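Local coordinates for nuclear fusion protein BIK1 (Saccharomyces cerevisiae, PDB 6FC6) that binds microtubules and kinesin and is required for nuclear fusion and mitotic nuclear segregation, represented here by its CAP-Gly domain in complex with a Bim1 peptide, at residues 43-48 and 61-66; 22-27 and 36-41; 29-34 and 54-59. All blocks are in the same frame, centred on the assembly; numbering follows the deposited sequence.

Interaction 1. Residues 43-48 and 61-66; sequences LANIGK and TEYPQS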
# COMPACT_ATOMS: atom_id res chain seq x y z
N LEU A 43 5.72 6.94 5.62
CA LEU A 43 6.69 7.38 6.63
C LEU A 43 6.62 8.87 6.98
O LEU A 43 7.60 9.45 7.42
CB LEU A 43 8.10 7.04 6.15
CG LEU A 43 8.30 5.59 5.68
CD1 LEU A 43 9.71 5.38 5.14
CD2 LEU A 43 8.03 4.65 6.83
N ALA A 44 5.43 9.42 6.79
CA ALA A 44 5.03 10.73 7.15
C ALA A 44 3.51 10.76 7.06
O ALA A 44 2.88 9.93 6.38
CB ALA A 44 5.63 11.76 6.19
N ASN A 45 2.91 11.76 7.72
CA ASN A 45 1.47 11.86 7.74
C ASN A 45 0.83 12.45 6.49
O ASN A 45 -0.01 13.33 6.61
CB ASN A 45 1.03 12.62 8.96
CG ASN A 45 1.29 11.86 10.23
OD1 ASN A 45 0.93 10.66 10.35
ND2 ASN A 45 1.83 12.54 11.20
N ILE A 46 1.26 11.96 5.33
CA ILE A 46 0.70 12.36 4.04
C ILE A 46 -0.18 11.26 3.44
O ILE A 46 -0.62 11.36 2.28
CB ILE A 46 1.80 12.77 3.06
CG1 ILE A 46 2.87 11.67 2.95
CG2 ILE A 46 2.45 14.07 3.57
CD1 ILE A 46 3.78 11.82 1.77
N GLY A 47 -0.44 10.23 4.23
CA GLY A 47 -1.41 9.19 3.89
C GLY A 47 -2.76 9.48 4.49
O GLY A 47 -3.08 10.60 4.74
N LYS A 48 -3.56 8.47 4.71
CA LYS A 48 -4.91 8.59 5.19
C LYS A 48 -5.25 7.77 6.39
O LYS A 48 -6.34 7.95 6.93
CB LYS A 48 -5.90 8.22 4.06
CG LYS A 48 -5.88 9.27 2.98
CD LYS A 48 -6.95 9.06 1.92
CE LYS A 48 -6.95 10.23 0.91
NZ LYS A 48 -7.94 9.86 -0.16
N THR A 61 1.73 0.93 10.46
CA THR A 61 2.32 2.21 9.96
C THR A 61 3.17 2.82 11.10
O THR A 61 2.87 2.63 12.30
CB THR A 61 1.25 3.21 9.52
OG1 THR A 61 0.50 3.61 10.66
CG2 THR A 61 0.37 2.63 8.52
N GLU A 62 4.15 3.57 10.71
CA GLU A 62 5.01 4.28 11.64
C GLU A 62 4.27 5.40 12.37
O GLU A 62 4.47 5.61 13.55
CB GLU A 62 6.20 4.85 10.85
CG GLU A 62 7.45 5.13 11.68
CD GLU A 62 7.94 3.84 12.41
OE1 GLU A 62 7.82 2.74 11.82
OE2 GLU A 62 8.33 3.89 13.60
N TYR A 63 3.41 6.10 11.66
CA TYR A 63 2.64 7.23 12.16
C TYR A 63 1.14 7.11 11.92
O TYR A 63 0.73 6.30 11.11
CB TYR A 63 3.16 8.57 11.57
CG TYR A 63 4.67 8.71 11.74
CD1 TYR A 63 5.22 8.93 13.02
CD2 TYR A 63 5.52 8.57 10.65
CE1 TYR A 63 6.58 9.09 13.19
CE2 TYR A 63 6.92 8.68 10.79
CZ TYR A 63 7.43 8.92 12.06
OH TYR A 63 8.74 9.01 12.22
N PRO A 64 0.34 7.88 12.66
CA PRO A 64 -1.13 7.65 12.62
C PRO A 64 -1.79 7.86 11.30
O PRO A 64 -2.81 7.24 11.06
CB PRO A 64 -1.70 8.65 13.65
CG PRO A 64 -0.53 8.90 14.61
CD PRO A 64 0.69 8.90 13.67
N GLN A 65 -1.21 8.68 10.43
CA GLN A 65 -1.71 8.86 9.09
C GLN A 65 -0.73 8.60 8.00
O GLN A 65 -0.85 9.20 6.91
CB GLN A 65 -2.38 10.27 8.93
CG GLN A 65 -3.78 10.34 9.60
CD GLN A 65 -3.74 10.72 11.08
OE1 GLN A 65 -4.46 10.16 11.95
NE2 GLN A 65 -2.92 11.71 11.39
N SER A 66 0.25 7.73 8.21
CA SER A 66 1.21 7.46 7.17
C SER A 66 0.82 6.32 6.26
O SER A 66 1.53 6.03 5.29
CB SER A 66 2.62 7.22 7.74
OG SER A 66 2.67 6.05 8.53
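Asn45 and Gln65 carry the polar link: the backbone N of Gln65 donates to Asn45 OD1 at 2.9 Å, with an N-H...O angle of 149° and the donor tilted from the carbonyl plane of the amide. CG of Asn45 stands anti to its own carbonyl carbon (chi1 -68°), and OD1, beyond it, also lies 3.3 Å from Tyr63 CB. The amide and the Tyr63 ring have their planes 74° apart and the two side chains cross at about a right angle.

The tight part is deeper, around Ser66. There Ala44 O is 3.0 Å from Ser66 CB and accepts a CA-H...O contact from Ser66 CA. Gly47 N makes a weak bond of 2.9 Å to Gln65 O, and Gly47 has no side chain where its backbone passes close to that oxygen. Residues 63-66 form a type I beta turn, with Ser66 N bonded to Tyr63 O, while Asn45 is the centre of an inverse gamma turn, so the contact docks one tight turn on another within the CAP-Gly domain. Ser66 OG accepts from Tyr63 N at 3.2 Å and is also hydrogen-bonded to Asp41 OD1, which ties the turn to the end of strand 37-41. Lys48 NZ, at the other end of the contact, hydrogen-bonds to the backbone of the bound peptide.

Toward solvent the fit is looser. The Tyr63 ring turns its edge to Leu43 O, which is 3.5 Å from CE2, and Glu62 CG lies above one ring face, offset toward its rim. Leu43 CD2 comes no closer than 4.4 Å to Glu62 CB.

Interaction 2. Residues 22-27 and 36-41; sequences GQLKYV and MFAGVD
Strands 22-27 and 37-41 run antiparallel with a strong twist, 134° between their directions, and Gln23 and Asp41 form a hydrogen-bonded pair, Gln23 N to Asp41 O and Asp41 N to Gln23 O, both 2.9 Å. Beyond Leu24 and Val40 the register shifts by one: Gly39 O takes a near-linear bond from Lys25 N (2.7 Å, N-H...O 162°) and a weak one from Tyr26 N, and Gly39 N returns a bond to Tyr26 O.

On the face that carries Leu24, Val27, Ala38 and Val40, Leu24 CD1 sits 3.8 Å from Ala38 CB and 4.3 Å from Val40 CG1. Leu24 also packs on Ile79 and Ala38 on Val75, both of helix 72-81. The other face carries Gln23, Tyr26 and Asp41. Gly39, without a side chain, lies opposite Tyr26, whose CB is 4.2 Å from Gly39 CA. Lys25 and Asp41 run side by side and point the same way, joined by Lys25 CD to Asp41 CB at 3.7 Å rather than by their charges: NZ and OD2 stay 4.6 Å apart, beyond a salt bridge. Lys25 NZ bonds instead to Gln60 O, and the Asp41 carboxylate binds Ser66 OG, Leu43 N and Glu62 N; CG anti to the backbone N (chi1 -176°) starts it in that direction.

Lys25 and Tyr26 facing Gly39 make a classic beta bulge, set here in the central hairpin of the CAP-Gly domain's antiparallel sheet.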
# COMPACT_ATOMS: atom_id res chain seq x y z
N GLY A 22 7.44 5.23 -0.55
CA GLY A 22 6.63 4.46 0.38
C GLY A 22 7.08 3.01 0.50
O GLY A 22 7.57 2.44 -0.47
N GLN A 23 6.94 2.44 1.69
CA GLN A 23 7.25 1.04 1.88
C GLN A 23 5.97 0.19 1.63
O GLN A 23 4.93 0.43 2.22
CB GLN A 23 7.78 0.79 3.28
CG GLN A 23 8.39 -0.60 3.41
CD GLN A 23 8.89 -0.91 4.79
OE1 GLN A 23 8.44 -0.34 5.73
NE2 GLN A 23 9.85 -1.81 4.89
N LEU A 24 6.09 -0.81 0.77
CA LEU A 24 4.97 -1.71 0.48
C LEU A 24 4.75 -2.64 1.70
O LEU A 24 5.64 -3.38 2.10
CB LEU A 24 5.26 -2.50 -0.77
CG LEU A 24 4.14 -3.52 -1.12
CD1 LEU A 24 2.90 -2.74 -1.55
CD2 LEU A 24 4.59 -4.47 -2.25
N LYS A 25 3.56 -2.61 2.26
CA LYS A 25 3.26 -3.43 3.43
C LYS A 25 2.14 -4.47 3.28
O LYS A 25 1.98 -5.31 4.16
CB LYS A 25 3.03 -2.53 4.65
CG LYS A 25 4.23 -1.62 4.81
CD LYS A 25 4.45 -1.14 6.19
CE LYS A 25 5.43 -2.02 6.88
NZ LYS A 25 5.43 -1.60 8.28
N TYR A 26 1.33 -4.34 2.24
CA TYR A 26 0.18 -5.21 2.08
C TYR A 26 -0.18 -5.23 0.63
O TYR A 26 -0.10 -4.16 -0.04
CB TYR A 26 -1.03 -4.68 2.87
CG TYR A 26 -2.29 -5.45 2.61
CD1 TYR A 26 -2.51 -6.74 3.17
CD2 TYR A 26 -3.26 -4.94 1.84
CE1 TYR A 26 -3.66 -7.43 2.91
CE2 TYR A 26 -4.43 -5.65 1.58
CZ TYR A 26 -4.61 -6.89 2.13
OH TYR A 26 -5.83 -7.54 1.85
N VAL A 27 -0.59 -6.40 0.13
CA VAL A 27 -1.16 -6.46 -1.18
C VAL A 27 -2.40 -7.35 -1.13
O VAL A 27 -2.33 -8.47 -0.73
CB VAL A 27 -0.12 -7.03 -2.20
CG1 VAL A 27 -0.82 -7.19 -3.54
CG2 VAL A 27 1.04 -6.07 -2.37
N MET A 36 -7.91 -4.92 -6.20
CA MET A 36 -6.78 -5.22 -5.38
C MET A 36 -6.10 -3.92 -5.03
O MET A 36 -6.18 -2.97 -5.75
CB MET A 36 -5.80 -6.18 -6.09
CG MET A 36 -6.38 -7.57 -6.41
SD MET A 36 -6.84 -8.41 -4.89
CE MET A 36 -7.50 -10.04 -5.29
N PHE A 37 -5.44 -3.89 -3.89
CA PHE A 37 -4.83 -2.68 -3.35
C PHE A 37 -3.42 -2.95 -2.87
O PHE A 37 -3.09 -4.03 -2.40
CB PHE A 37 -5.63 -2.08 -2.20
CG PHE A 37 -6.93 -1.49 -2.65
CD1 PHE A 37 -8.04 -2.31 -2.80
CD2 PHE A 37 -7.04 -0.17 -2.98
CE1 PHE A 37 -9.24 -1.74 -3.27
CE2 PHE A 37 -8.22 0.38 -3.43
CZ PHE A 37 -9.30 -0.44 -3.62
N ALA A 38 -2.58 -1.93 -2.96
CA ALA A 38 -1.30 -1.95 -2.27
C ALA A 38 -1.49 -1.10 -1.04
O ALA A 38 -1.96 0.03 -1.14
CB ALA A 38 -0.25 -1.35 -3.15
N GLY A 39 -1.12 -1.60 0.12
CA GLY A 39 -1.05 -0.83 1.32
C GLY A 39 0.40 -0.42 1.50
O GLY A 39 1.30 -1.28 1.54
N VAL A 40 0.61 0.89 1.59
CA VAL A 40 1.95 1.43 1.75
C VAL A 40 2.07 2.32 2.97
O VAL A 40 1.13 2.95 3.37
CB VAL A 40 2.42 2.22 0.51
CG1 VAL A 40 2.26 1.45 -0.78
CG2 VAL A 40 1.68 3.51 0.35
N ASP A 41 3.26 2.39 3.53
CA ASP A 41 3.51 3.27 4.61
C ASP A 41 4.38 4.42 4.01
O ASP A 41 5.52 4.18 3.57
CB ASP A 41 4.27 2.56 5.68
CG ASP A 41 4.48 3.45 6.94
OD1 ASP A 41 4.29 4.66 6.85
OD2 ASP A 41 4.83 2.92 8.04

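Interaction 3. Residues 29-34 and 54-59; sequences PVDTKA and MGKKYF
Tyr58 OH accepts from the backbone N of Asp31 at 3.0 Å, a straight bond with an N-H...O angle of 165°, and this is the one hydrogen bond between residues 29-34 and 54-59. The ring meets the 29-34 loop obliquely: CE2 is 3.7 Å from Pro29 O, while CZ is 4.0 Å from Val30 CG1. Pro29 O is itself satisfied by Tyr26 OH, whose ring packs edge-to-face with that of Tyr58.

The carboxylate of Asp31 stands beside the same hydroxyl, its plane 77° from the ring. CG of Asp31 is anti to the carbonyl carbon (chi1 -60°) and lies 3.4 Å from Tyr58 OH. Asp31 OD2 forms a long salt bridge to Lys56 NZ, 3.9 Å away, which the fully extended lysine reaches by crossing Asp31 at about a right angle.

The loop contains a type II beta turn from Val30 to Lys33, closed by Lys33 N donating to Val30 O, and it joins strands 20-28 and 37-41 of the CAP-Gly domain. Within it Thr32 OG1 donates to Asp31 O at 2.8 Å, in the carbonyl plane on a lone pair. Thr32 CG2 and Met54 CE meet tip to tip at the surface, 3.3 Å apart, tighter than a usual carbon contact. Val30 packs on an aromatic side chain of the bound peptide, and Lys33 makes a cation-pi contact with an aromatic side chain there.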
# COMPACT_ATOMS: atom_id res chain seq x y z
N PRO A 29 -7.14 -7.54 -1.43
CA PRO A 29 -8.40 -6.86 -1.38
C PRO A 29 -8.57 -6.11 -0.03
O PRO A 29 -7.88 -6.42 0.95
CB PRO A 29 -9.39 -8.01 -1.43
CG PRO A 29 -8.66 -9.19 -0.85
CD PRO A 29 -7.23 -8.96 -1.01
N VAL A 30 -9.50 -5.18 -0.03
CA VAL A 30 -9.90 -4.43 1.15
C VAL A 30 -11.38 -4.56 1.28
O VAL A 30 -12.09 -4.24 0.32
CB VAL A 30 -9.45 -2.96 1.08
CG1 VAL A 30 -9.95 -2.21 2.31
CG2 VAL A 30 -7.91 -2.91 1.01
N ASP A 31 -11.84 -4.97 2.46
CA ASP A 31 -13.30 -5.15 2.71
C ASP A 31 -14.08 -3.93 2.31
O ASP A 31 -13.73 -2.79 2.62
CB ASP A 31 -13.57 -5.64 4.14
CG ASP A 31 -12.88 -7.03 4.46
OD1 ASP A 31 -12.36 -7.74 3.54
OD2 ASP A 31 -12.83 -7.46 5.65
N THR A 32 -15.13 -4.18 1.51
CA THR A 32 -16.05 -3.12 0.99
C THR A 32 -15.57 -2.25 -0.18
O THR A 32 -16.26 -1.31 -0.59
CB THR A 32 -16.63 -2.19 2.08
OG1 THR A 32 -15.84 -0.99 2.23
CG2 THR A 32 -16.81 -2.97 3.40
N LYS A 33 -14.40 -2.58 -0.73
CA LYS A 33 -13.82 -1.82 -1.84
C LYS A 33 -13.66 -2.78 -2.99
O LYS A 33 -13.57 -3.99 -2.80
CB LYS A 33 -12.45 -1.27 -1.47
CG LYS A 33 -12.45 -0.44 -0.19
CD LYS A 33 -13.00 0.93 -0.47
CE LYS A 33 -12.73 1.89 0.68
NZ LYS A 33 -13.09 3.33 0.45
N ALA A 34 -13.58 -2.23 -4.19
CA ALA A 34 -13.47 -3.10 -5.41
C ALA A 34 -12.04 -3.24 -5.82
O ALA A 34 -11.33 -2.23 -5.88
CB ALA A 34 -14.25 -2.50 -6.56
N MET A 54 -12.04 -0.07 8.60
CA MET A 54 -13.26 -0.67 9.22
C MET A 54 -12.98 -1.52 10.41
O MET A 54 -13.55 -2.58 10.55
CB MET A 54 -14.03 -1.51 8.21
CG MET A 54 -14.97 -0.69 7.37
SD MET A 54 -16.48 -1.59 7.11
CE MET A 54 -15.91 -3.21 6.59
N GLY A 55 -12.06 -1.11 11.25
CA GLY A 55 -11.73 -1.90 12.41
C GLY A 55 -10.83 -3.10 12.19
O GLY A 55 -10.44 -3.70 13.20
N LYS A 56 -10.46 -3.42 10.95
CA LYS A 56 -9.48 -4.49 10.73
C LYS A 56 -8.09 -3.97 10.42
O LYS A 56 -7.94 -3.06 9.63
CB LYS A 56 -9.97 -5.28 9.58
CG LYS A 56 -9.11 -6.46 9.21
CD LYS A 56 -9.62 -7.14 7.93
CE LYS A 56 -9.06 -8.56 7.78
NZ LYS A 56 -9.32 -9.08 6.41
N LYS A 57 -7.07 -4.60 11.00
CA LYS A 57 -5.68 -4.25 10.70
C LYS A 57 -5.22 -4.94 9.44
O LYS A 57 -5.29 -6.18 9.37
CB LYS A 57 -4.79 -4.68 11.84
CG LYS A 57 -5.14 -4.00 13.13
CD LYS A 57 -3.95 -3.79 14.04
CE LYS A 57 -3.53 -5.04 14.73
NZ LYS A 57 -2.45 -4.63 15.69
N TYR A 58 -4.78 -4.16 8.46
CA TYR A 58 -4.14 -4.68 7.27
C TYR A 58 -2.63 -4.67 7.37
O TYR A 58 -1.96 -5.60 6.91
CB TYR A 58 -4.64 -3.88 6.06
CG TYR A 58 -6.09 -4.16 5.73
CD1 TYR A 58 -7.12 -3.54 6.38
CD2 TYR A 58 -6.43 -5.10 4.76
CE1 TYR A 58 -8.44 -3.84 6.11
CE2 TYR A 58 -7.74 -5.44 4.50
CZ TYR A 58 -8.74 -4.79 5.16
OH TYR A 58 -10.07 -5.08 4.86
N PHE A 59 -2.07 -3.60 7.93
CA PHE A 59 -0.65 -3.50 8.14
C PHE A 59 -0.31 -2.46 9.21
O PHE A 59 -1.14 -1.72 9.66
CB PHE A 59 0.07 -3.12 6.84
CG PHE A 59 -0.42 -1.81 6.23
CD1 PHE A 59 -1.49 -1.80 5.37
CD2 PHE A 59 0.30 -0.68 6.38
CE1 PHE A 59 -1.90 -0.66 4.74
CE2 PHE A 59 -0.09 0.49 5.76
CZ PHE A 59 -1.20 0.52 4.94

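How the interactions relate
Interaction 2 is the core contact, about 1 Å from the chain centre and made largely of paired backbone bonds and apolar side chains, whereas interactions 1 and 3 join loops at the surface, each about 12 Å out, centre to centre. Asp41 links 2 to 1: the carboxylate at the end of strand 37-41 reaches residues 61-66. Aromatic packing links 2 to 3 instead, with Phe59 CE1 3.5 Å from Gly39 CA. Interactions 1 and 3 share no touch beyond the chain itself, which runs from 54-59 through a single residue into 61-66. Turn and amide bonds dominate interaction 1; a tyrosine hydroxyl and a long salt bridge, interaction 3.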